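Local coordinates for replisome organizer (Bacillus phage SPP1, PDB 1NO1), which probably acts as a helicase loader and inhibitor, helping to deliver the replicative helicase during phage DNA replication, at residues A[4-9]-A[32-37]. Sequence-based numbering, arbitrary orientation.
Sequences KDVVQI and AWHRVL
Within 4-9, Val6 makes the close contacts with 32-37, its isopropyl group directed at three side chains, those of Trp33, His34 and Leu37. The two methyls divide the work. Val6 CG2, placed beside the backbone N and anti to the carbonyl carbon, approaches the imidazole of His34 at its edge, close to the ring plane, and lies 3.9 Å from His34 CD2. From Val6 CG2 to His34 CB the distance is 4.0 Å. Leu37 CB is 4.2 Å from Val6 CG2, and this methyl thus sits against residues one turn apart on the opposing helix. Val6 CG1, anti to the backbone N (chi1 177°), turns to the tryptophan instead and comes within 4.3 Å of Trp33 CB, touching the base of that side chain and not its indole. Valine and histidine side chains cross at about a right angle. The protein's ordered N-terminal domain is all-helical, and here two of its helices meet steeply, with 110° between the directions of the short segments and a closest approach of 9.8 Å between the segment axes. No hydrogen bond links the segments, and the contact is carried by van der Waals packing over a modest buried surface of 208 Å². Val6 and Leu37 are both buried, whereas His34, partly exposed, also touches Glu3 on the first helix. Ile9 also points its CB at 32-37 without close contact, and packs on Leu42, Ile45 and Met46 of helix 42-55, while Trp33 extends to Leu10 and Val62 and Leu37 reaches Leu66.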
loop_
_atom_site.group_PDB
_atom_site.type_symbol
_atom_site.label_atom_id
_atom_site.label_comp_id
_atom_site.label_asym_id
_atom_site.label_seq_id
_atom_site.Cartn_x
_atom_site.Cartn_y
_atom_site.Cartn_z
ATOM N N LYS A 4 11.130 4.349 2.899
ATOM C CA LYS A 4 11.106 3.196 3.778
ATOM C C LYS A 4 9.704 3.025 4.348
ATOM O O LYS A 4 9.284 1.919 4.703
ATOM C CB LYS A 4 12.146 3.347 4.901
ATOM N N ASP A 5 8.966 4.119 4.451
ATOM C CA ASP A 5 7.623 4.015 4.995
ATOM C C ASP A 5 6.686 3.428 3.906
ATOM O O ASP A 5 5.730 2.748 4.228
ATOM C CB ASP A 5 7.134 5.364 5.555
ATOM C CG ASP A 5 7.801 5.751 6.886
ATOM O OD1 ASP A 5 8.395 4.889 7.590
ATOM O OD2 ASP A 5 7.760 6.925 7.337
ATOM N N VAL A 6 6.987 3.676 2.632
ATOM C CA VAL A 6 6.230 3.094 1.517
ATOM C C VAL A 6 6.495 1.594 1.445
ATOM O O VAL A 6 5.596 0.800 1.186
ATOM C CB VAL A 6 6.621 3.726 0.150
ATOM C CG1 VAL A 6 5.873 3.046 -1.017
ATOM C CG2 VAL A 6 6.295 5.204 0.143
ATOM N N VAL A 7 7.743 1.200 1.672
ATOM C CA VAL A 7 8.057 -0.211 1.750
ATOM C C VAL A 7 7.151 -0.927 2.786
ATOM O O VAL A 7 6.731 -2.074 2.542
ATOM C CB VAL A 7 9.545 -0.443 2.095
ATOM C CG1 VAL A 7 9.830 -1.915 2.407
ATOM C CG2 VAL A 7 10.436 0.048 0.978
ATOM N N GLN A 8 6.851 -0.290 3.927
ATOM C CA GLN A 8 5.950 -0.932 4.893
ATOM C C GLN A 8 4.519 -1.053 4.408
ATOM O O GLN A 8 3.905 -2.071 4.627
ATOM C CB GLN A 8 5.817 -0.196 6.222
ATOM C CG GLN A 8 7.013 0.391 6.817
ATOM C CD GLN A 8 6.852 0.561 8.330
ATOM O OE1 GLN A 8 7.600 1.339 8.958
ATOM N NE2 GLN A 8 5.893 -0.174 8.929
ATOM N N ILE A 9 3.961 0.009 3.829
ATOM C CA ILE A 9 2.614 -0.083 3.291
ATOM C C ILE A 9 2.527 -1.293 2.357
ATOM O O ILE A 9 1.612 -2.111 2.471
ATOM C CB ILE A 9 2.278 1.193 2.507
ATOM C CG1 ILE A 9 2.177 2.371 3.472
ATOM C CG2 ILE A 9 0.970 1.021 1.713
ATOM C CD1 ILE A 9 1.010 2.180 4.464
ATOM N N ALA A 32 7.194 4.027 -7.710
ATOM C CA ALA A 32 6.026 4.686 -8.305
ATOM C C ALA A 32 4.953 5.073 -7.269
ATOM O O ALA A 32 4.422 6.183 -7.320
ATOM C CB ALA A 32 5.421 3.828 -9.426
ATOM N N TRP A 33 4.624 4.177 -6.329
ATOM C CA TRP A 33 3.660 4.532 -5.275
ATOM C C TRP A 33 4.181 5.759 -4.444
ATOM O O TRP A 33 3.402 6.632 -3.991
ATOM C CB TRP A 33 3.286 3.300 -4.398
ATOM C CG TRP A 33 2.374 2.262 -5.049
ATOM C CD1 TRP A 33 2.322 1.916 -6.397
ATOM C CD2 TRP A 33 1.363 1.463 -4.405
ATOM N NE1 TRP A 33 1.364 0.947 -6.597
ATOM C CE2 TRP A 33 0.762 0.653 -5.400
ATOM C CE3 TRP A 33 0.908 1.343 -3.079
ATOM C CZ2 TRP A 33 -0.294 -0.229 -5.124
ATOM C CZ3 TRP A 33 -0.126 0.427 -2.788
ATOM C CH2 TRP A 33 -0.716 -0.344 -3.810
ATOM N N HIS A 34 5.497 5.870 -4.292
ATOM C CA HIS A 34 6.088 7.003 -3.543
ATOM C C HIS A 34 5.856 8.388 -4.158
ATOM O O HIS A 34 5.838 9.372 -3.446
ATOM C CB HIS A 34 7.583 6.794 -3.274
ATOM C CG HIS A 34 8.238 7.941 -2.558
ATOM N ND1 HIS A 34 9.196 8.743 -3.151
ATOM C CD2 HIS A 34 8.088 8.412 -1.295
ATOM C CE1 HIS A 34 9.605 9.659 -2.286
ATOM N NE2 HIS A 34 8.953 9.476 -1.149
ATOM N N ARG A 35 5.678 8.465 -5.466
ATOM C CA ARG A 35 5.386 9.734 -6.132
ATOM C C ARG A 35 4.046 10.279 -5.644
ATOM O O ARG A 35 3.831 11.500 -5.595
ATOM C CB ARG A 35 5.329 9.543 -7.659
ATOM C CG ARG A 35 6.681 9.346 -8.333
ATOM C CD ARG A 35 6.627 8.931 -9.835
ATOM N NE ARG A 35 7.880 8.286 -10.282
ATOM C CZ ARG A 35 7.951 7.250 -11.153
ATOM N NH1 ARG A 35 6.842 6.740 -11.706
ATOM N NH2 ARG A 35 9.139 6.738 -11.483
ATOM N N VAL A 36 3.129 9.365 -5.355
ATOM C CA VAL A 36 1.858 9.743 -4.802
ATOM C C VAL A 36 1.964 9.838 -3.277
ATOM O O VAL A 36 1.508 10.807 -2.693
ATOM C CB VAL A 36 0.788 8.704 -5.150
ATOM C CG1 VAL A 36 -0.454 8.934 -4.351
ATOM C CG2 VAL A 36 0.465 8.747 -6.660
ATOM N N LEU A 37 2.604 8.863 -2.630
ATOM C CA LEU A 37 2.586 8.827 -1.163
ATOM C C LEU A 37 3.457 9.839 -0.403
ATOM O O LEU A 37 3.304 9.967 0.798
ATOM C CB LEU A 37 2.798 7.389 -0.637
ATOM C CG LEU A 37 1.641 6.431 -0.958
ATOM C CD1 LEU A 37 1.908 4.983 -0.536
ATOM C CD2 LEU A 37 0.345 6.882 -0.299
#